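PDB 6ICL: methylxanthine N3-demethylase NdmB from Pseudomonas putida, which removes the N3-methyl group of theobromine and related methylxanthines as formaldehyde, using O2 and NADH, during bacterial caffeine degradation. Local coordinates for residues G224-K229 and C252-S257; K24-D29 and L324-S329; P161-F166 and I290-K295. One frame throughout, in Å; residues are numbered along the deposited sequence.

Contact 1: residues G224-K229 and C252-S257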
ATOM      1  N   GLY A 224      40.085 -10.719 -26.827  1.00 50.70           N
ATOM      2  CA  GLY A 224      38.725 -10.326 -26.485  1.00 48.14           C
ATOM      3  C   GLY A 224      38.549  -9.661 -25.132  1.00 47.01           C
ATOM      4  O   GLY A 224      37.406  -9.408 -24.729  1.00 46.68           O
ATOM      5  N   GLU A 225      39.637  -9.361 -24.423  1.00 45.53           N
ATOM      6  CA  GLU A 225      39.596  -8.787 -23.085  1.00 38.23           C
ATOM      7  C   GLU A 225      40.305  -7.438 -23.068  1.00 46.84           C
ATOM      8  O   GLU A 225      41.340  -7.268 -23.721  1.00 44.35           O
ATOM      9  CB  GLU A 225      40.278  -9.706 -22.064  1.00 40.62           C
ATOM     10  CG  GLU A 225      39.867 -11.185 -22.129  1.00 44.86           C
ATOM     11  CD  GLU A 225      40.497 -12.007 -21.006  1.00 44.84           C
ATOM     12  OE1 GLU A 225      41.310 -11.452 -20.225  1.00 43.36           O
ATOM     13  OE2 GLU A 225      40.174 -13.209 -20.896  1.00 42.60           O
ATOM     14  N   LEU A 226      39.759  -6.478 -22.323  1.00 41.49           N
ATOM     15  CA  LEU A 226      40.566  -5.362 -21.838  1.00 42.34           C
ATOM     16  C   LEU A 226      41.366  -5.824 -20.629  1.00 47.22           C
ATOM     17  O   LEU A 226      40.806  -6.408 -19.693  1.00 45.20           O
ATOM     18  CB  LEU A 226      39.703  -4.162 -21.456  1.00 42.50           C
ATOM     19  CG  LEU A 226      39.359  -3.143 -22.536  1.00 47.76           C
ATOM     20  CD1 LEU A 226      38.486  -2.054 -21.950  1.00 42.83           C
ATOM     21  CD2 LEU A 226      40.640  -2.550 -23.162  1.00 42.18           C
ATOM     22  N   GLN A 227      42.680  -5.590 -20.653  1.00 41.56           N
ATOM     23  CA  GLN A 227      43.551  -5.996 -19.565  1.00 41.87           C
ATOM     24  C   GLN A 227      44.368  -4.803 -19.106  1.00 49.20           C
ATOM     25  O   GLN A 227      45.002  -4.119 -19.920  1.00 49.05           O
ATOM     26  CB  GLN A 227      44.457  -7.151 -19.983  1.00 46.52           C
ATOM     27  CG  GLN A 227      43.687  -8.384 -20.376  1.00 44.08           C
ATOM     28  CD  GLN A 227      44.587  -9.573 -20.621  1.00 49.84           C
ATOM     29  OE1 GLN A 227      45.810  -9.439 -20.642  1.00 51.29           O
ATOM     30  NE2 GLN A 227      43.986 -10.749 -20.802  1.00 42.79           N
ATOM     31  N   PHE A 228      44.323  -4.538 -17.808  1.00 43.31           N
ATOM     32  CA  PHE A 228      45.113  -3.472 -17.233  1.00 42.72           C
ATOM     33  C   PHE A 228      45.390  -3.835 -15.788  1.00 46.83           C
ATOM     34  O   PHE A 228      44.720  -4.686 -15.195  1.00 46.27           O
ATOM     35  CB  PHE A 228      44.418  -2.106 -17.342  1.00 44.39           C
ATOM     36  CG  PHE A 228      42.944  -2.134 -16.998  1.00 44.25           C
ATOM     37  CD1 PHE A 228      42.005  -2.533 -17.936  1.00 42.81           C
ATOM     38  CD2 PHE A 228      42.502  -1.756 -15.741  1.00 46.11           C
ATOM     39  CE1 PHE A 228      40.649  -2.556 -17.626  1.00 41.67           C
ATOM     40  CE2 PHE A 228      41.135  -1.780 -15.425  1.00 45.49           C
ATOM     41  CZ  PHE A 228      40.222  -2.175 -16.367  1.00 39.74           C
ATOM     42  N   LYS A 229      46.401  -3.191 -15.238  1.00 39.95           N
ATOM     43  CA  LYS A 229      46.862  -3.453 -13.892  1.00 46.64           C
ATOM     44  C   LYS A 229      47.100  -2.104 -13.236  1.00 46.78           C
ATOM     45  O   LYS A 229      47.591  -1.176 -13.879  1.00 51.21           O
ATOM     46  CB  LYS A 229      48.137  -4.336 -13.908  1.00 48.87           C
ATOM     47  CG  LYS A 229      48.823  -4.489 -12.556  1.00 54.93           C
ATOM     48  CD  LYS A 229      49.770  -5.697 -12.535  1.00 66.42           C
ATOM     49  CE  LYS A 229      50.557  -5.795 -11.223  1.00 75.49           C
ATOM     50  NZ  LYS A 229      52.040  -5.860 -11.426  1.00 82.58           N
ATOM     51  N   CYS A 252      39.060  -8.252 -18.443  1.00 41.32           N
ATOM     52  CA  CYS A 252      37.715  -7.729 -18.659  1.00 36.64           C
ATOM     53  C   CYS A 252      37.201  -8.232 -19.993  1.00 43.13           C
ATOM     54  O   CYS A 252      37.416  -7.557 -21.006  1.00 40.64           O
ATOM     55  CB  CYS A 252      37.729  -6.197 -18.628  1.00 34.49           C
ATOM     56  SG  CYS A 252      38.161  -5.486 -17.041  1.00 39.72           S
ATOM     57  N   THR A 253      36.515  -9.380 -20.005  1.00 36.13           N
ATOM     58  CA  THR A 253      35.959  -9.837 -21.267  1.00 37.21           C
ATOM     59  C   THR A 253      34.928  -8.834 -21.755  1.00 41.16           C
ATOM     60  O   THR A 253      34.040  -8.419 -20.999  1.00 36.90           O
ATOM     61  CB  THR A 253      35.314 -11.215 -21.140  1.00 39.30           C
ATOM     62  OG1 THR A 253      36.214 -12.125 -20.507  1.00 40.08           O
ATOM     63  CG2 THR A 253      34.976 -11.748 -22.492  1.00 35.39           C
ATOM     64  N   MET A 254      35.059  -8.433 -23.015  1.00 39.00           N
ATOM     65  CA  MET A 254      34.100  -7.531 -23.629  1.00 37.40           C
ATOM     66  C   MET A 254      32.775  -8.250 -23.909  1.00 39.92           C
ATOM     67  O   MET A 254      32.761  -9.445 -24.217  1.00 40.95           O
ATOM     68  CB  MET A 254      34.683  -6.957 -24.910  1.00 38.79           C
ATOM     69  CG  MET A 254      35.949  -6.132 -24.666  1.00 40.40           C
ATOM     70  SD  MET A 254      35.607  -4.543 -23.879  1.00 40.60           S
ATOM     71  CE  MET A 254      34.804  -3.707 -25.250  1.00 37.17           C
ATOM     72  N   PRO A 255      31.651  -7.516 -23.844  1.00 36.31           N
ATOM     73  CA  PRO A 255      31.561  -6.070 -23.660  1.00 34.58           C
ATOM     74  C   PRO A 255      31.355  -5.612 -22.234  1.00 34.73           C
ATOM     75  O   PRO A 255      31.457  -4.420 -22.024  1.00 36.52           O
ATOM     76  CB  PRO A 255      30.346  -5.687 -24.505  1.00 33.34           C
ATOM     77  CG  PRO A 255      29.746  -7.013 -25.019  1.00 36.22           C
ATOM     78  CD  PRO A 255      30.337  -8.087 -24.174  1.00 38.48           C
ATOM     79  N   TYR A 256      31.138  -6.511 -21.260  1.00 36.62           N
ATOM     80  CA  TYR A 256      30.625  -6.022 -19.979  1.00 35.06           C
ATOM     81  C   TYR A 256      31.136  -6.768 -18.750  1.00 37.90           C
ATOM     82  O   TYR A 256      30.491  -6.685 -17.696  1.00 33.05           O
ATOM     83  CB  TYR A 256      29.086  -6.111 -19.951  1.00 35.59           C
ATOM     84  CG  TYR A 256      28.351  -5.311 -21.003  1.00 35.29           C
ATOM     85  CD1 TYR A 256      28.522  -3.928 -21.105  1.00 33.50           C
ATOM     86  CD2 TYR A 256      27.454  -5.925 -21.868  1.00 31.21           C
ATOM     87  CE1 TYR A 256      27.842  -3.183 -22.053  1.00 30.98           C
ATOM     88  CE2 TYR A 256      26.765  -5.179 -22.816  1.00 34.33           C
ATOM     89  CZ  TYR A 256      26.963  -3.806 -22.895  1.00 37.31           C
ATOM     90  OH  TYR A 256      26.284  -3.051 -23.832  1.00 36.50           O
ATOM     91  N   SER A 257      32.248  -7.488 -18.825  1.00 32.01           N
ATOM     92  CA  SER A 257      32.711  -8.234 -17.671  1.00 37.69           C
ATOM     93  C   SER A 257      33.964  -7.613 -17.070  1.00 37.93           C
ATOM     94  O   SER A 257      34.749  -6.937 -17.753  1.00 38.59           O
ATOM     95  CB  SER A 257      32.984  -9.692 -18.039  1.00 35.16           C
ATOM     96  OG  SER A 257      31.839 -10.239 -18.660  1.00 34.44           O
TER
HETATM   97  O   HOH W   1      34.918 -10.603 -25.916  1.00 41.22           O
HETATM   98  O   HOH W   2      37.839 -13.843 -22.043  1.00 35.77           O
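An antiparallel strand pair in the seven-stranded sheet of the catalytic half of this Rieske oxygenase joins L226 to C252 as a hydrogen-bonded pair and E225 to T253 as a non-hydrogen-bonded pair. L226 N donates to C252 O (2.9 Å), and C252 N returns a bond to L226 O (2.8 Å). Just beyond, M254 N meets G224 O at 3.1 Å, almost straight at 178°, while a water links that oxygen to M254 O. On one face, L226 CB lies 4.0 Å from C252 CB; with C252 SG anti to the carbonyl carbon (chi1 -65°), the sulfur reaches the F228 ring obliquely, 3.9 Å from F228 CE1. M254, bent along its chain, brings SD to L226 CG. W189 and helix 337-355 pack against this apolar side. On the other face E225, extended beyond CG, crosses T253 at a slant, with E225 CG near T253 OG1. A second water spans E225 OE2 and T253 OG1, an oxygen also hydrogen-bonded to Y162 N; Q227 NE2 donates to E225 OE1 at 2.8 Å, and R251 forms a salt bridge with E225 OE1. An antiparallel sheet with helices packed along one face is typical of the helix-grip fold of Rieske oxygenase catalytic domains.

Contact 2: residues K24-D29 and L324-S329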
ATOM      1  N   LYS A  24      22.361  12.320 -29.564  1.00 67.13           N
ATOM      2  CA  LYS A  24      23.777  12.484 -29.259  1.00 53.90           C
ATOM      3  C   LYS A  24      24.525  11.273 -28.606  1.00 56.64           C
ATOM      4  O   LYS A  24      25.519  11.478 -27.904  1.00 55.54           O
ATOM      5  CB  LYS A  24      23.886  13.713 -28.361  1.00 55.71           C
ATOM      6  CG  LYS A  24      22.516  14.360 -28.129  1.00 56.92           C
ATOM      7  CD  LYS A  24      22.582  15.571 -27.196  1.00 61.86           C
ATOM      8  CE  LYS A  24      23.276  15.215 -25.882  1.00 61.10           C
ATOM      9  NZ  LYS A  24      22.610  15.761 -24.657  1.00 60.50           N
ATOM     10  N   PRO A  25      24.098  10.024 -28.839  1.00 54.40           N
ATOM     11  CA  PRO A  25      24.761   8.902 -28.166  1.00 52.07           C
ATOM     12  C   PRO A  25      25.967   8.374 -28.927  1.00 48.47           C
ATOM     13  O   PRO A  25      26.000   8.347 -30.157  1.00 50.39           O
ATOM     14  CB  PRO A  25      23.653   7.838 -28.118  1.00 52.40           C
ATOM     15  CG  PRO A  25      22.939   8.033 -29.386  1.00 54.58           C
ATOM     16  CD  PRO A  25      22.971   9.535 -29.659  1.00 56.47           C
ATOM     17  N   LEU A  26      26.973   7.934 -28.161  1.00 44.25           N
ATOM     18  CA  LEU A  26      28.174   7.366 -28.772  1.00 45.58           C
ATOM     19  C   LEU A  26      27.862   6.084 -29.538  1.00 49.98           C
ATOM     20  O   LEU A  26      28.314   5.895 -30.674  1.00 46.28           O
ATOM     21  CB  LEU A  26      29.232   7.092 -27.702  1.00 49.15           C
ATOM     22  CG  LEU A  26      30.457   6.338 -28.219  1.00 46.66           C
ATOM     23  CD1 LEU A  26      31.291   7.248 -29.081  1.00 48.01           C
ATOM     24  CD2 LEU A  26      31.301   5.773 -27.092  1.00 42.96           C
ATOM     25  N   LEU A  27      27.090   5.182 -28.935  1.00 49.70           N
ATOM     26  CA  LEU A  27      26.934   3.825 -29.456  1.00 48.59           C
ATOM     27  C   LEU A  27      25.529   3.692 -30.038  1.00 49.99           C
ATOM     28  O   LEU A  27      24.628   3.135 -29.408  1.00 47.58           O
ATOM     29  CB  LEU A  27      27.205   2.796 -28.359  1.00 47.88           C
ATOM     30  CG  LEU A  27      28.576   2.969 -27.701  1.00 46.99           C
ATOM     31  CD1 LEU A  27      28.649   2.199 -26.388  1.00 41.16           C
ATOM     32  CD2 LEU A  27      29.675   2.531 -28.671  1.00 41.34           C
ATOM     33  N   GLU A  28      25.373   4.168 -31.275  1.00 49.60           N
ATOM     34  CA  GLU A  28      24.060   4.258 -31.912  1.00 53.42           C
ATOM     35  C   GLU A  28      23.516   2.886 -32.278  1.00 52.18           C
ATOM     36  O   GLU A  28      22.317   2.631 -32.132  1.00 54.13           O
ATOM     37  CB  GLU A  28      24.177   5.120 -33.169  1.00 58.24           C
ATOM     38  CG  GLU A  28      22.979   5.943 -33.520  1.00 66.63           C
ATOM     39  CD  GLU A  28      23.373   7.134 -34.372  1.00 75.91           C
ATOM     40  OE1 GLU A  28      24.592   7.305 -34.629  1.00 71.38           O
ATOM     41  OE2 GLU A  28      22.473   7.897 -34.777  1.00 82.33           O
ATOM     42  N   ASP A  29      24.377   1.998 -32.770  1.00 46.15           N
ATOM     43  CA  ASP A  29      23.967   0.698 -33.290  1.00 49.84           C
ATOM     44  C   ASP A  29      24.313  -0.381 -32.279  1.00 46.95           C
ATOM     45  O   ASP A  29      25.446  -0.437 -31.800  1.00 47.93           O
ATOM     46  CB  ASP A  29      24.671   0.395 -34.617  1.00 50.11           C
ATOM     47  CG  ASP A  29      24.023  -0.748 -35.371  1.00 51.95           C
ATOM     48  OD1 ASP A  29      24.255  -1.925 -35.023  1.00 48.26           O
ATOM     49  OD2 ASP A  29      23.265  -0.464 -36.318  1.00 59.36           O
ATOM     50  N   LEU A 324      20.934   8.073 -20.195  1.00 39.81           N
ATOM     51  CA  LEU A 324      21.477   6.772 -19.817  1.00 42.33           C
ATOM     52  C   LEU A 324      22.589   6.349 -20.760  1.00 35.51           C
ATOM     53  O   LEU A 324      23.703   6.037 -20.326  1.00 38.50           O
ATOM     54  CB  LEU A 324      20.360   5.730 -19.805  1.00 37.10           C
ATOM     55  CG  LEU A 324      19.745   5.383 -18.448  1.00 43.63           C
ATOM     56  CD1 LEU A 324      19.390   6.633 -17.672  1.00 36.27           C
ATOM     57  CD2 LEU A 324      18.510   4.499 -18.650  1.00 39.54           C
ATOM     58  N   GLU A 325      22.309   6.375 -22.058  1.00 40.06           N
ATOM     59  CA  GLU A 325      23.300   6.021 -23.060  1.00 39.31           C
ATOM     60  C   GLU A 325      24.510   6.939 -22.972  1.00 42.37           C
ATOM     61  O   GLU A 325      24.377   8.145 -22.739  1.00 43.93           O
ATOM     62  CB  GLU A 325      22.683   6.098 -24.454  1.00 35.54           C
ATOM     63  CG  GLU A 325      21.812   4.892 -24.798  1.00 42.04           C
ATOM     64  CD  GLU A 325      22.631   3.619 -24.982  1.00 45.48           C
ATOM     65  OE1 GLU A 325      23.823   3.721 -25.338  1.00 45.02           O
ATOM     66  OE2 GLU A 325      22.093   2.515 -24.772  1.00 46.23           O
ATOM     67  N   ILE A 326      25.698   6.347 -23.136  1.00 38.94           N
ATOM     68  CA  ILE A 326      26.931   7.126 -23.255  1.00 46.31           C
ATOM     69  C   ILE A 326      26.753   8.179 -24.338  1.00 45.40           C
ATOM     70  O   ILE A 326      26.331   7.859 -25.454  1.00 45.80           O
ATOM     71  CB  ILE A 326      28.115   6.201 -23.598  1.00 47.31           C
ATOM     72  CG1 ILE A 326      28.292   5.109 -22.551  1.00 48.32           C
ATOM     73  CG2 ILE A 326      29.393   7.002 -23.754  1.00 51.33           C
ATOM     74  CD1 ILE A 326      28.365   5.625 -21.174  1.00 44.34           C
ATOM     75  N   GLN A 327      27.090   9.431 -24.026  1.00 46.45           N
ATOM     76  CA  GLN A 327      26.976  10.522 -24.992  1.00 50.74           C
ATOM     77  C   GLN A 327      28.348  10.984 -25.471  1.00 49.52           C
ATOM     78  O   GLN A 327      29.327  10.958 -24.722  1.00 47.07           O
ATOM     79  CB  GLN A 327      26.228  11.710 -24.394  1.00 46.70           C
ATOM     80  CG  GLN A 327      24.851  11.386 -23.905  1.00 49.07           C
ATOM     81  CD  GLN A 327      23.916  11.089 -25.043  1.00 54.34           C
ATOM     82  OE1 GLN A 327      23.646  11.958 -25.872  1.00 58.99           O
ATOM     83  NE2 GLN A 327      23.423   9.852 -25.106  1.00 49.75           N
ATOM     84  N   THR A 328      28.405  11.443 -26.728  1.00 52.78           N
ATOM     85  CA  THR A 328      29.678  11.897 -27.294  1.00 53.55           C
ATOM     86  C   THR A 328      30.184  13.177 -26.627  1.00 50.17           C
ATOM     87  O   THR A 328      31.392  13.437 -26.623  1.00 56.03           O
ATOM     88  CB  THR A 328      29.536  12.125 -28.801  1.00 56.53           C
ATOM     89  OG1 THR A 328      28.486  13.075 -29.028  1.00 61.64           O
ATOM     90  CG2 THR A 328      29.184  10.829 -29.513  1.00 53.18           C
ATOM     91  N   SER A 329      29.288  13.980 -26.055  1.00 53.40           N
ATOM     92  CA  SER A 329      29.669  15.246 -25.445  1.00 52.16           C
ATOM     93  C   SER A 329      30.308  15.102 -24.066  1.00 55.12           C
ATOM     94  O   SER A 329      30.752  16.113 -23.508  1.00 51.68           O
ATOM     95  CB  SER A 329      28.445  16.145 -25.313  1.00 51.55           C
ATOM     96  OG  SER A 329      27.659  15.741 -24.202  1.00 59.98           O
TER
HETATM   97  O   HOH W   3      25.668   5.272 -26.509  1.00 38.29           O
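P25 and Q327 sit at a single backbone bridge, their CA atoms 4.2 Å apart, where two irregular segments meet with directions 110° apart. Two hydrogen bonds frame the bridge: T328 N donates to K24 O at 3.1 Å, and L26 N to I326 O at 2.8 Å, each with an N-H...O angle near 164°. Among the side chains, L26 and I326 lie alongside each other and point the same way, with I326 CG2 4.0 Å from L26 CB. T328 approaches from another direction: its hydroxyl is rotated between the backbone N and the carbonyl carbon (chi1 57°), which leaves CG2 to rest on L26 CA at 3.7 Å. Helix 337-355 backs this patch through R343, and helix 185-192 meets I326 through E186 and R187, so the first modelled residues of the chain are tied down, with the 324-329 loop, over helices of the catalytic half. Q327 folds back at chi2, and its NE2 donates to E325 O while standing beside P25 CA. R81 of a second subunit packs on Q327 and S329; because R81 directly precedes the cluster ligand C82, this is consistent with the usual Rieske oxygenase association, in which the cluster of one subunit faces the catalytic part of another. On the P25 side, E325 CB touches P25 CB, and a water accepts from L27 N (2.8 Å) and also lies within bonding range of E325 OE1 and I326 O. K30 forms a salt bridge with E325 OE1 and also bonds L27 O.

Contact 3: residues P161-F166 and I290-K295; sequences PYLSDF and IIVREK
Apolar packing carries this contact: L163, in the loop between strands 146-150 and 171-181, sets its two methyl groups on I290 and V292, neighbours on one face of strand 284-294. L163 CD2 lies 3.8 Å from I290 CD1, the two side chains crossing at about a right angle. The other branch, L163 CD1, comes to 4.2 Å from V292 CG2. V292 works in two directions because its CG1 is anti to the backbone N (chi1 -172°): that methyl meets D165 CB at 3.7 Å, whereas CG2 faces the leucine.

Contacts of methyl groups with backbone oxygens come next. V292 CG1 is 3.6 Å from D165 O, and V292 CG2 is 4.0 Å from S164 O, so the valine packs against the loop at S164 and D165. An alanine in place of V292 would remove both methyls and would probably open a gap beside D165 while leaving L163 CD1 without this methyl neighbour.

Polar bonding stays within the loop or runs to other parts of the chain. S164 OG donates to D165 OD1 at 2.8 Å, and the oxygen receives it on its anti lone pair, while D165 OD2 forms a salt bridge with R270 and accepts a bond from N168. S164 N is held by N259. Strand 284-294 spends its own backbone bonds on its neighbours, I290 pairing with W274 and V292 with V272. With no hydrogen bond between the two segments, the loop meets strand 284-294 through van der Waals packing, and its orientation is probably set by the bonds of D165 and S164 to R270, N168 and N259.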
ATOM      1  N   PRO A 161      32.628 -14.912 -20.708  1.00 39.45           N
ATOM      2  CA  PRO A 161      33.593 -14.096 -19.973  1.00 36.02           C
ATOM      3  C   PRO A 161      34.483 -14.862 -19.011  1.00 42.37           C
ATOM      4  O   PRO A 161      34.114 -15.901 -18.451  1.00 40.05           O
ATOM      5  CB  PRO A 161      32.691 -13.108 -19.226  1.00 36.96           C
ATOM      6  CG  PRO A 161      31.609 -12.813 -20.289  1.00 30.47           C
ATOM      7  CD  PRO A 161      31.380 -14.165 -20.978  1.00 37.74           C
ATOM      8  N   TYR A 162      35.659 -14.282 -18.798  1.00 36.99           N
ATOM      9  CA  TYR A 162      36.666 -14.862 -17.937  1.00 40.29           C
ATOM     10  C   TYR A 162      36.379 -14.582 -16.465  1.00 39.52           C
ATOM     11  O   TYR A 162      36.177 -13.431 -16.067  1.00 39.23           O
ATOM     12  CB  TYR A 162      38.034 -14.281 -18.311  1.00 43.26           C
ATOM     13  CG  TYR A 162      39.111 -14.772 -17.403  1.00 39.64           C
ATOM     14  CD1 TYR A 162      39.633 -16.068 -17.548  1.00 40.53           C
ATOM     15  CD2 TYR A 162      39.590 -13.968 -16.381  1.00 39.56           C
ATOM     16  CE1 TYR A 162      40.602 -16.527 -16.707  1.00 41.60           C
ATOM     17  CE2 TYR A 162      40.563 -14.415 -15.537  1.00 45.60           C
ATOM     18  CZ  TYR A 162      41.068 -15.686 -15.705  1.00 43.49           C
ATOM     19  OH  TYR A 162      42.036 -16.108 -14.845  1.00 48.46           O
ATOM     20  N   LEU A 163      36.437 -15.631 -15.648  1.00 41.26           N
ATOM     21  CA  LEU A 163      36.488 -15.517 -14.199  1.00 41.76           C
ATOM     22  C   LEU A 163      37.599 -16.430 -13.705  1.00 41.27           C
ATOM     23  O   LEU A 163      37.723 -17.563 -14.163  1.00 40.95           O
ATOM     24  CB  LEU A 163      35.156 -15.912 -13.540  1.00 39.06           C
ATOM     25  CG  LEU A 163      35.190 -16.402 -12.090  1.00 36.66           C
ATOM     26  CD1 LEU A 163      35.416 -15.261 -11.115  1.00 34.86           C
ATOM     27  CD2 LEU A 163      33.913 -17.192 -11.734  1.00 36.64           C
ATOM     28  N   SER A 164      38.418 -15.938 -12.787  1.00 44.35           N
ATOM     29  CA  SER A 164      39.529 -16.731 -12.290  1.00 45.26           C
ATOM     30  C   SER A 164      39.135 -17.438 -11.001  1.00 48.70           C
ATOM     31  O   SER A 164      38.322 -16.931 -10.216  1.00 42.02           O
ATOM     32  CB  SER A 164      40.765 -15.859 -12.055  1.00 40.73           C
ATOM     33  OG  SER A 164      40.602 -14.990 -10.948  1.00 40.43           O
ATOM     34  N   ASP A 165      39.719 -18.624 -10.796  1.00 44.82           N
ATOM     35  CA  ASP A 165      39.744 -19.341  -9.517  1.00 45.08           C
ATOM     36  C   ASP A 165      38.415 -19.971  -9.112  1.00 45.71           C
ATOM     37  O   ASP A 165      38.289 -20.378  -7.949  1.00 48.53           O
ATOM     38  CB  ASP A 165      40.195 -18.451  -8.352  1.00 45.61           C
ATOM     39  CG  ASP A 165      41.579 -17.872  -8.555  1.00 52.26           C
ATOM     40  OD1 ASP A 165      41.698 -16.777  -9.152  1.00 52.04           O
ATOM     41  OD2 ASP A 165      42.552 -18.511  -8.106  1.00 54.17           O
ATOM     42  N   PHE A 166      37.438 -20.088 -10.009  1.00 44.29           N
ATOM     43  CA  PHE A 166      36.196 -20.759  -9.639  1.00 47.83           C
ATOM     44  C   PHE A 166      36.478 -22.178  -9.165  1.00 53.05           C
ATOM     45  O   PHE A 166      35.859 -22.651  -8.205  1.00 49.62           O
ATOM     46  CB  PHE A 166      35.223 -20.741 -10.825  1.00 45.46           C
ATOM     47  CG  PHE A 166      33.804 -21.208 -10.491  1.00 48.08           C
ATOM     48  CD1 PHE A 166      32.873 -20.333  -9.936  1.00 47.42           C
ATOM     49  CD2 PHE A 166      33.403 -22.511 -10.776  1.00 48.15           C
ATOM     50  CE1 PHE A 166      31.570 -20.755  -9.650  1.00 42.17           C
ATOM     51  CE2 PHE A 166      32.120 -22.946 -10.486  1.00 45.51           C
ATOM     52  CZ  PHE A 166      31.196 -22.061  -9.921  1.00 47.65           C
ATOM     53  N   ILE A 290      30.389 -12.239  -8.442  1.00 36.15           N
ATOM     54  CA  ILE A 290      31.007 -13.438  -7.877  1.00 33.11           C
ATOM     55  C   ILE A 290      32.202 -13.007  -7.034  1.00 39.75           C
ATOM     56  O   ILE A 290      33.028 -12.197  -7.476  1.00 37.86           O
ATOM     57  CB  ILE A 290      31.427 -14.442  -8.969  1.00 34.79           C
ATOM     58  CG1 ILE A 290      30.175 -14.920  -9.716  1.00 32.13           C
ATOM     59  CG2 ILE A 290      32.220 -15.627  -8.362  1.00 33.35           C
ATOM     60  CD1 ILE A 290      30.425 -15.926 -10.842  1.00 35.32           C
ATOM     61  N   ILE A 291      32.272 -13.513  -5.809  1.00 36.59           N
ATOM     62  CA  ILE A 291      33.387 -13.261  -4.902  1.00 35.96           C
ATOM     63  C   ILE A 291      34.134 -14.574  -4.708  1.00 43.73           C
ATOM     64  O   ILE A 291      33.521 -15.592  -4.362  1.00 41.94           O
ATOM     65  CB  ILE A 291      32.890 -12.714  -3.555  1.00 39.58           C
ATOM     66  CG1 ILE A 291      31.999 -11.484  -3.768  1.00 35.22           C
ATOM     67  CG2 ILE A 291      34.057 -12.393  -2.636  1.00 37.68           C
ATOM     68  CD1 ILE A 291      31.298 -11.015  -2.494  1.00 39.72           C
ATOM     69  N   VAL A 292      35.444 -14.560  -4.956  1.00 40.06           N
ATOM     70  CA  VAL A 292      36.313 -15.711  -4.732  1.00 39.11           C
ATOM     71  C   VAL A 292      37.374 -15.306  -3.733  1.00 43.53           C
ATOM     72  O   VAL A 292      38.052 -14.285  -3.916  1.00 42.64           O
ATOM     73  CB  VAL A 292      36.971 -16.216  -6.022  1.00 38.93           C
ATOM     74  CG1 VAL A 292      37.718 -17.546  -5.742  1.00 42.82           C
ATOM     75  CG2 VAL A 292      35.919 -16.389  -7.101  1.00 40.93           C
ATOM     76  N   ARG A 293      37.500 -16.086  -2.668  1.00 41.65           N
ATOM     77  CA  ARG A 293      38.404 -15.737  -1.588  1.00 47.55           C
ATOM     78  C   ARG A 293      39.016 -17.011  -1.028  1.00 45.31           C
ATOM     79  O   ARG A 293      38.475 -18.106  -1.193  1.00 47.27           O
ATOM     80  CB  ARG A 293      37.684 -14.962  -0.482  1.00 42.05           C
ATOM     81  CG  ARG A 293      36.877 -15.850   0.482  1.00 42.85           C
ATOM     82  CD  ARG A 293      35.927 -15.001   1.292  1.00 41.95           C
ATOM     83  NE  ARG A 293      35.322 -15.673   2.443  1.00 43.03           N
ATOM     84  CZ  ARG A 293      34.129 -16.269   2.446  1.00 41.68           C
ATOM     85  NH1 ARG A 293      33.392 -16.333   1.342  1.00 40.95           N
ATOM     86  NH2 ARG A 293      33.676 -16.823   3.565  1.00 39.87           N
ATOM     87  N   GLU A 294      40.155 -16.848  -0.357  1.00 49.29           N
ATOM     88  CA  GLU A 294      40.799 -17.969   0.316  1.00 49.84           C
ATOM     89  C   GLU A 294      39.943 -18.432   1.486  1.00 48.46           C
ATOM     90  O   GLU A 294      39.332 -17.616   2.181  1.00 49.67           O
ATOM     91  CB  GLU A 294      42.188 -17.551   0.804  1.00 52.87           C
ATOM     92  CG  GLU A 294      43.191 -17.356  -0.331  1.00 56.96           C
ATOM     93  CD  GLU A 294      44.462 -16.641   0.088  1.00 66.85           C
ATOM     94  OE1 GLU A 294      44.651 -16.385   1.303  1.00 68.87           O
ATOM     95  OE2 GLU A 294      45.273 -16.331  -0.817  1.00 68.94           O
ATOM     96  N   LYS A 295      39.909 -19.743   1.715  1.00 51.74           N
ATOM     97  CA  LYS A 295      39.023 -20.288   2.740  1.00 52.81           C
ATOM     98  C   LYS A 295      39.355 -19.681   4.094  1.00 50.44           C
ATOM     99  O   LYS A 295      40.526 -19.488   4.420  1.00 52.11           O
ATOM    100  CB  LYS A 295      39.142 -21.811   2.779  1.00 51.81           C
ATOM    101  CG  LYS A 295      38.927 -22.439   1.415  1.00 48.50           C
ATOM    102  CD  LYS A 295      38.944 -23.954   1.486  1.00 50.92           C
ATOM    103  CE  LYS A 295      38.456 -24.543   0.183  1.00 55.47           C
ATOM    104  NZ  LYS A 295      38.065 -25.978   0.286  1.00 58.81           N
TER

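Overall arrangement
Along the chain the contacts are nested: contact 2 closes the longest loop, contact 3 lies within it, and contact 1 lies inside contact 3. Contacts 1 and 3 both reach the seven-stranded antiparallel sheet, their centres about 16 Å apart, and they touch where T253 OG1 probably hydrogen-bonds Y162 N. Contact 2 sits apart, its centre about 20 Å from that of contact 1 and about 33 Å from that of contact 3, which lies across the chain's centre from it. Helix 337-355 packs on both contact 1 and contact 2. One strand pairing within the sheet is thus flanked by an interdomain loop on one face and by helices, topped by the N-terminal segment, on the other.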